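Nitroreductase family protein (Clostridium novyi, PDB 3G14) probably works as an oxidoreductase of the FMN-dependent nitroreductase family, though its own substrate is not established. Local coordinates at residues G119-I133 with L143-K155. Numbering follows the deposited sequence.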
loop_
_atom_site.group_PDB
_atom_site.type_symbol
_atom_site.label_atom_id
_atom_site.label_comp_id
_atom_site.label_asym_id
_atom_site.label_seq_id
_atom_site.Cartn_x
_atom_site.Cartn_y
_atom_site.Cartn_z
ATOM N N GLY B 119 17.523 5.813 4.203
ATOM C CA GLY B 119 18.751 5.034 4.147
ATOM C C GLY B 119 18.693 3.767 4.962
ATOM O O GLY B 119 19.742 3.215 5.347
ATOM N N TYR B 120 17.463 3.310 5.214
ATOM C CA TYR B 120 17.199 2.103 5.982
ATOM C C TYR B 120 16.578 1.000 5.127
ATOM O O TYR B 120 15.761 1.256 4.256
ATOM C CB TYR B 120 16.286 2.416 7.183
ATOM C CG TYR B 120 16.883 3.384 8.194
ATOM C CD1 TYR B 120 18.157 3.185 8.713
ATOM C CD2 TYR B 120 16.147 4.478 8.642
ATOM C CE1 TYR B 120 18.699 4.079 9.639
ATOM C CE2 TYR B 120 16.671 5.381 9.572
ATOM C CZ TYR B 120 17.951 5.180 10.063
ATOM O OH TYR B 120 18.465 6.066 10.983
ATOM N N GLY B 121 16.977 -0.232 5.413
ATOM C CA GLY B 121 16.385 -1.426 4.844
ATOM C C GLY B 121 15.129 -1.877 5.606
ATOM O O GLY B 121 14.986 -1.633 6.792
ATOM N N THR B 122 14.244 -2.560 4.878
ATOM C CA THR B 122 13.049 -3.180 5.437
ATOM C C THR B 122 12.810 -4.520 4.742
ATOM O O THR B 122 13.481 -4.876 3.761
ATOM C CB THR B 122 11.792 -2.304 5.201
ATOM O OG1 THR B 122 11.778 -1.908 3.833
ATOM C CG2 THR B 122 11.785 -1.081 6.103
ATOM N N CYS B 123 11.859 -5.274 5.266
ATOM C CA CYS B 123 11.463 -6.513 4.626
ATOM C C CYS B 123 10.049 -6.824 5.043
ATOM O O CYS B 123 9.785 -7.002 6.218
ATOM C CB CYS B 123 12.405 -7.652 5.031
ATOM S SG CYS B 123 12.083 -9.187 4.143
ATOM N N TRP B 124 9.116 -6.844 4.087
ATOM C CA TRP B 124 7.716 -7.208 4.420
ATOM C C TRP B 124 7.614 -8.597 4.990
ATOM O O TRP B 124 8.052 -9.564 4.383
ATOM C CB TRP B 124 6.837 -7.125 3.188
ATOM C CG TRP B 124 6.286 -5.792 2.866
ATOM C CD1 TRP B 124 6.864 -4.824 2.085
ATOM C CD2 TRP B 124 4.969 -5.321 3.178
ATOM N NE1 TRP B 124 6.019 -3.744 1.955
ATOM C CE2 TRP B 124 4.856 -4.009 2.635
ATOM C CE3 TRP B 124 3.913 -5.840 3.916
ATOM C CZ2 TRP B 124 3.699 -3.234 2.778
ATOM C CZ3 TRP B 124 2.737 -5.072 4.038
ATOM C CH2 TRP B 124 2.652 -3.784 3.470
ATOM N N ILE B 125 7.029 -8.723 6.172
ATOM C CA ILE B 125 6.743 -10.064 6.756
ATOM C C ILE B 125 5.280 -10.155 7.163
ATOM O O ILE B 125 4.817 -9.389 8.031
ATOM C CB ILE B 125 7.669 -10.334 7.996
ATOM C CG1 ILE B 125 9.165 -10.231 7.630
ATOM C CG2 ILE B 125 7.267 -11.684 8.712
ATOM C CD1 ILE B 125 10.127 -10.008 8.828
ATOM N N ALA B 126 4.542 -11.109 6.574
ATOM C CA ALA B 126 3.113 -11.235 6.758
ATOM C C ALA B 126 2.698 -12.596 7.343
ATOM O O ALA B 126 1.542 -12.753 7.748
ATOM C CB ALA B 126 2.390 -11.035 5.452
ATOM N N ALA B 127 3.632 -13.556 7.363
ATOM C CA ALA B 127 3.343 -14.949 7.808
ATOM C C ALA B 127 3.910 -15.222 9.205
ATOM O O ALA B 127 5.120 -15.309 9.391
ATOM C CB ALA B 127 3.930 -15.963 6.822
ATOM N N PHE B 128 3.014 -15.366 10.178
ATOM C CA PHE B 128 3.406 -15.549 11.567
ATOM C C PHE B 128 2.235 -16.116 12.339
ATOM O O PHE B 128 1.071 -16.037 11.904
ATOM C CB PHE B 128 3.897 -14.242 12.222
ATOM C CG PHE B 128 3.153 -12.992 11.764
ATOM C CD1 PHE B 128 1.819 -12.775 12.117
ATOM C CD2 PHE B 128 3.802 -12.046 10.987
ATOM C CE1 PHE B 128 1.134 -11.622 11.682
ATOM C CE2 PHE B 128 3.144 -10.901 10.547
ATOM C CZ PHE B 128 1.813 -10.689 10.902
ATOM N N ASN B 129 2.564 -16.720 13.459
ATOM C CA ASN B 129 1.589 -17.071 14.504
ATOM C C ASN B 129 1.146 -15.759 15.164
ATOM O O ASN B 129 1.824 -15.176 16.018
ATOM C CB ASN B 129 2.198 -18.013 15.504
ATOM C CG ASN B 129 1.215 -18.456 16.584
ATOM O OD1 ASN B 129 0.296 -17.724 16.972
ATOM N ND2 ASN B 129 1.397 -19.669 17.059
ATOM N N GLU B 130 0.010 -15.270 14.695
ATOM C CA GLU B 130 -0.478 -13.992 15.130
ATOM C C GLU B 130 -0.753 -13.956 16.646
ATOM O O GLU B 130 -0.534 -12.937 17.295
ATOM C CB GLU B 130 -1.763 -13.683 14.355
ATOM C CG GLU B 130 -2.339 -12.338 14.640
ATOM C CD GLU B 130 -3.514 -11.999 13.731
ATOM O OE1 GLU B 130 -3.988 -12.875 12.983
ATOM O OE2 GLU B 130 -3.991 -10.863 13.807
ATOM N N ASN B 131 -1.269 -15.058 17.203
ATOM C CA ASN B 131 -1.566 -15.082 18.627
ATOM C C ASN B 131 -0.327 -14.865 19.466
ATOM O O ASN B 131 -0.368 -14.181 20.510
ATOM C CB ASN B 131 -2.205 -16.408 19.017
ATOM C CG ASN B 131 -3.628 -16.541 18.520
ATOM O OD1 ASN B 131 -4.320 -15.554 18.250
ATOM N ND2 ASN B 131 -4.090 -17.767 18.447
ATOM N N LYS B 132 0.776 -15.455 19.010
ATOM C CA LYS B 132 2.032 -15.319 19.710
ATOM C C LYS B 132 2.527 -13.891 19.659
ATOM O O LYS B 132 3.076 -13.406 20.662
ATOM C CB LYS B 132 3.093 -16.315 19.207
ATOM C CG LYS B 132 2.873 -17.723 19.776
ATOM C CD LYS B 132 3.284 -17.796 21.262
ATOM C CE LYS B 132 2.454 -18.787 22.094
ATOM N NZ LYS B 132 2.883 -18.779 23.556
ATOM N N ILE B 133 2.339 -13.206 18.537
ATOM C CA ILE B 133 2.760 -11.795 18.481
ATOM C C ILE B 133 1.851 -10.926 19.370
ATOM O O ILE B 133 2.315 -10.036 20.094
ATOM C CB ILE B 133 2.850 -11.247 17.045
ATOM C CG1 ILE B 133 4.013 -11.969 16.309
ATOM C CG2 ILE B 133 3.053 -9.678 17.084
ATOM C CD1 ILE B 133 4.199 -11.592 14.857
ATOM N N LEU B 143 -8.048 -7.222 17.748
ATOM C CA LEU B 143 -7.314 -6.548 16.693
ATOM C C LEU B 143 -6.549 -7.559 15.846
ATOM O O LEU B 143 -6.459 -8.724 16.215
ATOM C CB LEU B 143 -6.364 -5.535 17.312
ATOM C CG LEU B 143 -7.073 -4.485 18.188
ATOM C CD1 LEU B 143 -6.052 -3.604 18.913
ATOM C CD2 LEU B 143 -8.015 -3.622 17.374
ATOM N N ARG B 144 -5.989 -7.099 14.721
ATOM C CA ARG B 144 -5.282 -7.963 13.774
ATOM C C ARG B 144 -3.871 -7.439 13.583
ATOM O O ARG B 144 -3.684 -6.234 13.444
ATOM C CB ARG B 144 -6.014 -8.045 12.422
ATOM C CG ARG B 144 -7.454 -8.592 12.522
ATOM C CD ARG B 144 -7.538 -10.012 13.084
ATOM N NE ARG B 144 -6.632 -10.946 12.399
ATOM C CZ ARG B 144 -6.861 -11.531 11.223
ATOM N NH1 ARG B 144 -7.981 -11.321 10.554
ATOM N NH2 ARG B 144 -5.954 -12.354 10.715
ATOM N N VAL B 145 -2.892 -8.344 13.617
ATOM C CA VAL B 145 -1.513 -8.019 13.228
ATOM C C VAL B 145 -1.414 -8.198 11.708
ATOM O O VAL B 145 -1.453 -9.315 11.196
ATOM C CB VAL B 145 -0.441 -8.852 14.009
ATOM C CG1 VAL B 145 0.999 -8.421 13.608
ATOM C CG2 VAL B 145 -0.697 -8.741 15.550
ATOM N N VAL B 146 -1.286 -7.097 10.992
ATOM C CA VAL B 146 -1.296 -7.147 9.528
ATOM C C VAL B 146 0.053 -7.581 8.926
ATOM O O VAL B 146 0.118 -8.479 8.082
ATOM C CB VAL B 146 -1.804 -5.800 8.935
ATOM C CG1 VAL B 146 -1.775 -5.790 7.373
ATOM C CG2 VAL B 146 -3.218 -5.420 9.458
ATOM N N ALA B 147 1.117 -6.897 9.331
ATOM C CA ALA B 147 2.454 -7.112 8.826
ATOM C C ALA B 147 3.422 -6.483 9.796
ATOM O O ALA B 147 3.021 -5.774 10.713
ATOM C CB ALA B 147 2.636 -6.526 7.390
ATOM N N LEU B 148 4.677 -6.844 9.620
ATOM C CA LEU B 148 5.779 -6.270 10.380
ATOM C C LEU B 148 7.013 -6.207 9.485
ATOM O O LEU B 148 7.105 -6.892 8.472
ATOM C CB LEU B 148 5.996 -7.085 11.672
ATOM C CG LEU B 148 6.397 -8.562 11.578
ATOM C CD1 LEU B 148 7.926 -8.743 11.542
ATOM C CD2 LEU B 148 5.779 -9.346 12.736
ATOM N N THR B 149 7.982 -5.388 9.873
ATOM C CA THR B 149 9.247 -5.315 9.165
ATOM C C THR B 149 10.396 -4.967 10.104
ATOM O O THR B 149 10.245 -4.088 11.008
ATOM C CB THR B 149 9.171 -4.240 8.035
ATOM O OG1 THR B 149 10.463 -4.060 7.414
ATOM C CG2 THR B 149 8.705 -2.916 8.599
ATOM N N PRO B 150 11.567 -5.603 9.883
ATOM C CA PRO B 150 12.767 -5.064 10.519
ATOM C C PRO B 150 13.070 -3.668 9.937
ATOM O O PRO B 150 12.615 -3.321 8.857
ATOM C CB PRO B 150 13.867 -6.024 10.069
ATOM C CG PRO B 150 13.322 -6.597 8.743
ATOM C CD PRO B 150 11.880 -6.746 8.987
ATOM N N LEU B 151 13.849 -2.901 10.667
ATOM C CA LEU B 151 14.293 -1.570 10.215
ATOM C C LEU B 151 15.747 -1.461 10.634
ATOM O O LEU B 151 16.063 -1.635 11.818
ATOM C CB LEU B 151 13.456 -0.482 10.889
ATOM C CG LEU B 151 13.743 0.921 10.327
ATOM C CD1 LEU B 151 13.125 0.981 8.940
ATOM C CD2 LEU B 151 13.192 2.003 11.265
ATOM N N GLY B 152 16.639 -1.201 9.679
ATOM C CA GLY B 152 18.059 -1.058 10.000
ATOM C C GLY B 152 18.855 -0.531 8.811
ATOM O O GLY B 152 18.376 -0.479 7.685
ATOM N N VAL B 153 20.091 -0.165 9.063
ATOM C CA VAL B 153 20.992 0.073 7.964
ATOM C C VAL B 153 21.378 -1.269 7.313
ATOM O O VAL B 153 21.839 -2.171 7.998
ATOM C CB VAL B 153 22.250 0.767 8.451
ATOM C CG1 VAL B 153 23.176 1.005 7.276
ATOM C CG2 VAL B 153 21.864 2.044 9.176
ATOM N N PRO B 154 21.168 -1.426 6.000
ATOM C CA PRO B 154 21.602 -2.698 5.398
ATOM C C PRO B 154 23.090 -2.936 5.460
ATOM O O PRO B 154 23.891 -1.977 5.352
ATOM C CB PRO B 154 21.177 -2.562 3.935
ATOM C CG PRO B 154 20.050 -1.527 3.978
ATOM C CD PRO B 154 20.519 -0.558 5.010
ATOM N N LYS B 155 23.464 -4.201 5.620
ATOM C CA LYS B 155 24.841 -4.605 5.391
ATOM C C LYS B 155 25.161 -4.427 3.912
ATOM O O LYS B 155 24.309 -4.622 3.037
ATOM C CB LYS B 155 25.090 -6.049 5.818
ATOM C CG LYS B 155 25.033 -6.240 7.326
ATOM C CD LYS B 155 25.939 -7.349 7.791
ATOM C CE LYS B 155 25.761 -7.587 9.288
ATOM N NZ LYS B 155 26.585 -8.723 9.779
#
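I125 and L148 pair as an antiparallel hydrogen-bonded bridge in the alpha+beta nitroreductase fold. Here the extended chain after helix 99-117 runs along strand 144-151, an outermost strand of the chain's mixed four-stranded sheet. I125 N donates to L148 O at 2.9 Å, and L148 N donates back to I125 O. A second bridge joins G121 and G152: G121 N to G152 O is 2.7 Å, while the return bond is weak. Between the bridges P150 has no N-H to give. There C123 N donates to T149 OG1 at 2.8 Å and 165°. T149 OG1 in turn donates to P150 O, which fixes the hydroxyl's rotation.

Apolar side chains pack beside the two bridges. With CG between its own N and carbonyl carbon (chi1 62°), L148 brings CD1 to I125 CD1 and packs CD2 tightly on I133 CD1 at 3.5 Å. I133 CD1 also lies over one face of the F128 ring, toward its rim; the ring edge meets V145 O. Beside the G121-G152 bridge, V153 CG2 touches the edge of the Y120 ring, whose hydroxyl bonds to D23 N.

A126 O and V146 O accept from K97 NZ of the second subunit, and F128 O bonds to S95 OG of that subunit.

In a salt bridge, R144 grips the E130 carboxylate side-on, with NH2 to OE1 and NE to OE2, both 3.0 Å. E130 OE2 also accepts from V145 N at 2.8 Å, on its anti side, 35° out of the carboxylate plane.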